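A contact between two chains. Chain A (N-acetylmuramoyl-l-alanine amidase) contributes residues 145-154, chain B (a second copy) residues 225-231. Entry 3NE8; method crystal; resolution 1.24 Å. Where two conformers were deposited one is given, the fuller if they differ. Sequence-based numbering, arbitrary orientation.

Chain A, residues 145-154: HAFSINFANN
Chain B, residues 225-231: EYRQKIM

Chain A contributes an unbroken stretch of alpha helix, phi/psi near -60/-45 throughout, that begins before His145(A) and continues past Asn154(A). Chain B enters in a helical conformation at Glu225(B), Tyr226(B) and Arg227(B), passes through a type I turn from Arg227(B) to Ile230(B), and leaves extended, with phi/psi of -83/141 at Ile230(B) and -68/157 at Met231(B). The turn is closed by Ile230(B) N to Arg227(B) O at 3.2 Å, and Lys229(B) N is bonded to Tyr226(B) O at 3.0 Å. The register is marked by Ala146(A) CA and Ile230(B) CA, the nearest CA pair across the stretches, 5.7 Å apart.

Within the A helix the backbone amides from Ile149(A) to Asn154(A) are satisfied by carbonyls four residues earlier, at 2.9 to 3.0 Å. One of those carbonyls does double duty: Ala146(A) O accepts from Asn150(A) N at 3.0 Å and also from Tyr226(B) OH at 2.9 Å. A helical carbonyl oxygen can accept a second hydrogen bond beside the one that holds the helix, and a tyrosine is long enough to reach it. The CA-to-CB bond of Tyr226(B) points sideways, but with chi1 t (163°) and chi2 60° the hydroxyl end comes nearer. Its side chain is a knob in the hole formed by Ala146(A), Ile149(A), Asn150(A) and Asn153(A). Ile149(A) CG2 meets the ring edge, 3.5 Å from Tyr226(B) CE1, while Ala146(A) CB is 3.6 Å from Tyr226(B) OH. The polar tip is thus bonded while the ring packs against Ile149(A) CG2 at its edge and also lies near Asn150(A) and Asn153(A).

His145(A) supplies the second anchor. Its CA-to-CB bond points toward chain B, and chi1 t (-163°) with chi2 -126° places His145(A) ND1 to accept from Met231(B) N at 2.9 Å, with an N-H...acceptor angle of 155°. The acceptor role requires ND1 to be unprotonated in this bond; His145(A) NE2 is satisfied elsewhere in the structure. The imidazole therefore spends both nitrogens although it is buried. Near its plane, at the edge, lie Lys229(B) O, 3.6 Å from His145(A) CE1, and Ile230(B) CA, 3.6 Å from His145(A) ND1. Met231(B), a selenomethionine with chi angles p, t, p, curls so that its CE covers one ring face, 3.7 Å from the centroid and 16° off the normal, a CH-pi contact; SE approaches obliquely at 4.7 Å from that centroid.

Between these anchors the packing is apolar. Ile230(B), rotamer m, t, sets CD1 3.6 Å from Ala146(A) CB, and its CG1 is 4.3 Å from CG1 of Ile149(A) (m, m).

At the far end, Lys229(B) is extended (m, t, t, t), and its NZ makes a weak hydrogen bond to Asn153(A) OD1 at 3.1 Å; the ammonium has a further partner elsewhere. Asn153(A), chi1 m (-81°) and chi2 -16°, is suited by its carbonyl oxygen to accept from a charged donor. The lysine's aliphatic portion also serves, with Lys229(B) CD 4.0 Å from Ile149(A) CG2.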

# COMPACT_ATOMS: atom_id res chain seq x y z
N HIS A 145 -7.19 8.49 -0.10
CA HIS A 145 -6.88 8.17 -1.48
C HIS A 145 -5.73 7.16 -1.59
O HIS A 145 -5.76 6.26 -2.42
CB HIS A 145 -6.55 9.44 -2.26
CG HIS A 145 -6.61 9.26 -3.73
ND1 HIS A 145 -5.57 9.59 -4.57
CD2 HIS A 145 -7.59 8.75 -4.52
CE1 HIS A 145 -5.91 9.30 -5.82
NE2 HIS A 145 -7.12 8.79 -5.81
N ALA A 146 -4.73 7.31 -0.74
CA ALA A 146 -3.63 6.35 -0.71
C ALA A 146 -4.17 4.94 -0.47
O ALA A 146 -3.74 3.99 -1.11
CB ALA A 146 -2.60 6.72 0.35
N PHE A 147 -5.14 4.82 0.44
CA PHE A 147 -5.74 3.52 0.72
C PHE A 147 -6.56 3.01 -0.46
O PHE A 147 -6.49 1.84 -0.80
CB PHE A 147 -6.61 3.58 1.98
CG PHE A 147 -5.81 3.63 3.25
CD1 PHE A 147 -4.78 2.73 3.47
CD2 PHE A 147 -6.11 4.56 4.23
CE1 PHE A 147 -4.05 2.77 4.65
CE2 PHE A 147 -5.39 4.60 5.42
CZ PHE A 147 -4.35 3.71 5.63
N SER A 148 -7.33 3.89 -1.10
CA SER A 148 -8.13 3.49 -2.27
C SER A 148 -7.25 2.92 -3.37
O SER A 148 -7.56 1.89 -3.97
CB SER A 148 -8.91 4.67 -2.82
OG SER A 148 -9.77 5.20 -1.82
N ILE A 149 -6.15 3.61 -3.64
CA ILE A 149 -5.16 3.20 -4.65
C ILE A 149 -4.55 1.85 -4.30
O ILE A 149 -4.41 0.96 -5.14
CB ILE A 149 -4.03 4.27 -4.78
CG1 ILE A 149 -4.55 5.60 -5.35
CG2 ILE A 149 -2.88 3.75 -5.64
CD1 ILE A 149 -5.09 5.50 -6.76
N ASN A 150 -4.15 1.72 -3.04
CA ASN A 150 -3.57 0.47 -2.57
C ASN A 150 -4.53 -0.69 -2.79
O ASN A 150 -4.15 -1.74 -3.32
CB ASN A 150 -3.20 0.57 -1.09
CG ASN A 150 -2.70 -0.74 -0.53
OD1 ASN A 150 -3.47 -1.55 -0.06
ND2 ASN A 150 -1.40 -0.96 -0.60
N PHE A 151 -5.79 -0.51 -2.41
CA PHE A 151 -6.75 -1.58 -2.59
C PHE A 151 -6.96 -1.89 -4.07
O PHE A 151 -7.01 -3.06 -4.47
CB PHE A 151 -8.07 -1.27 -1.90
CG PHE A 151 -9.08 -2.38 -2.02
CD1 PHE A 151 -8.82 -3.61 -1.44
CD2 PHE A 151 -10.24 -2.22 -2.76
CE1 PHE A 151 -9.74 -4.65 -1.55
CE2 PHE A 151 -11.16 -3.26 -2.88
CZ PHE A 151 -10.90 -4.48 -2.27
N ALA A 152 -7.12 -0.85 -4.89
CA ALA A 152 -7.29 -1.07 -6.32
C ALA A 152 -6.15 -1.91 -6.89
O ALA A 152 -6.37 -2.86 -7.66
CB ALA A 152 -7.40 0.27 -7.07
N ASN A 153 -4.92 -1.56 -6.51
CA ASN A 153 -3.73 -2.27 -6.98
C ASN A 153 -3.76 -3.72 -6.59
O ASN A 153 -3.45 -4.61 -7.40
CB ASN A 153 -2.46 -1.66 -6.39
CG ASN A 153 -2.00 -0.43 -7.14
OD1 ASN A 153 -2.44 -0.18 -8.26
ND2 ASN A 153 -1.11 0.34 -6.52
N ASN A 154 -4.12 -3.98 -5.34
CA ASN A 154 -4.15 -5.35 -4.88
C ASN A 154 -5.24 -6.17 -5.57
O ASN A 154 -5.02 -7.33 -5.91
CB ASN A 154 -4.32 -5.42 -3.37
CG ASN A 154 -3.75 -6.71 -2.79
OD1 ASN A 154 -2.69 -7.17 -3.22
ND2 ASN A 154 -4.45 -7.29 -1.83
N GLU B 225 6.05 4.39 -8.07
CA GLU B 225 4.93 4.39 -9.00
C GLU B 225 3.61 4.50 -8.25
O GLU B 225 2.70 5.21 -8.69
CB GLU B 225 4.96 3.15 -9.89
CG GLU B 225 6.11 3.17 -10.89
CD GLU B 225 6.33 1.83 -11.58
OE1 GLU B 225 5.62 0.86 -11.24
OE2 GLU B 225 7.21 1.76 -12.46
N TYR B 226 3.51 3.82 -7.11
CA TYR B 226 2.34 3.89 -6.25
C TYR B 226 2.15 5.30 -5.70
O TYR B 226 1.07 5.88 -5.82
CB TYR B 226 2.50 2.87 -5.12
CG TYR B 226 1.58 3.10 -3.94
CD1 TYR B 226 0.21 3.08 -4.10
CD2 TYR B 226 2.08 3.30 -2.67
CE1 TYR B 226 -0.65 3.29 -3.02
CE2 TYR B 226 1.24 3.49 -1.60
CZ TYR B 226 -0.12 3.49 -1.78
OH TYR B 226 -0.93 3.70 -0.68
N ARG B 227 3.20 5.85 -5.11
CA ARG B 227 3.14 7.18 -4.50
C ARG B 227 2.68 8.23 -5.50
O ARG B 227 1.93 9.15 -5.16
CB ARG B 227 4.50 7.58 -3.92
CG ARG B 227 4.96 6.73 -2.75
CD ARG B 227 4.19 7.07 -1.49
NE ARG B 227 4.28 8.49 -1.15
CZ ARG B 227 5.30 9.06 -0.52
NH1 ARG B 227 6.35 8.33 -0.15
NH2 ARG B 227 5.28 10.36 -0.26
N GLN B 228 3.13 8.10 -6.74
CA GLN B 228 2.82 9.11 -7.74
C GLN B 228 1.38 9.04 -8.27
O GLN B 228 0.93 9.97 -8.95
CB GLN B 228 3.88 9.09 -8.85
CG GLN B 228 5.25 9.49 -8.30
CD GLN B 228 6.39 9.28 -9.28
OE1 GLN B 228 7.51 9.73 -9.04
NE2 GLN B 228 6.11 8.60 -10.38
N LYS B 229 0.66 7.97 -7.95
CA LYS B 229 -0.75 7.84 -8.31
C LYS B 229 -1.66 8.62 -7.36
O LYS B 229 -2.82 8.87 -7.68
CB LYS B 229 -1.18 6.38 -8.29
CG LYS B 229 -0.66 5.52 -9.43
CD LYS B 229 -1.25 4.12 -9.31
CE LYS B 229 -0.99 3.26 -10.53
NZ LYS B 229 -1.77 1.99 -10.44
N ILE B 230 -1.14 9.00 -6.20
CA ILE B 230 -1.97 9.56 -5.12
C ILE B 230 -2.21 11.06 -5.31
O ILE B 230 -1.32 11.80 -5.73
CB ILE B 230 -1.35 9.24 -3.75
CG1 ILE B 230 -1.16 7.72 -3.64
CG2 ILE B 230 -2.23 9.78 -2.62
CD1 ILE B 230 -0.37 7.27 -2.44
N MSE B 231 -3.42 11.51 -4.99
CA MSE B 231 -3.82 12.89 -5.25
C MSE B 231 -3.07 13.89 -4.39
O MSE B 231 -2.54 13.56 -3.33
CB MSE B 231 -5.31 13.06 -4.99
CG MSE B 231 -5.69 12.90 -3.52
SE MSE B 231 -7.52 13.43 -3.13
CE MSE B 231 -8.43 12.29 -4.43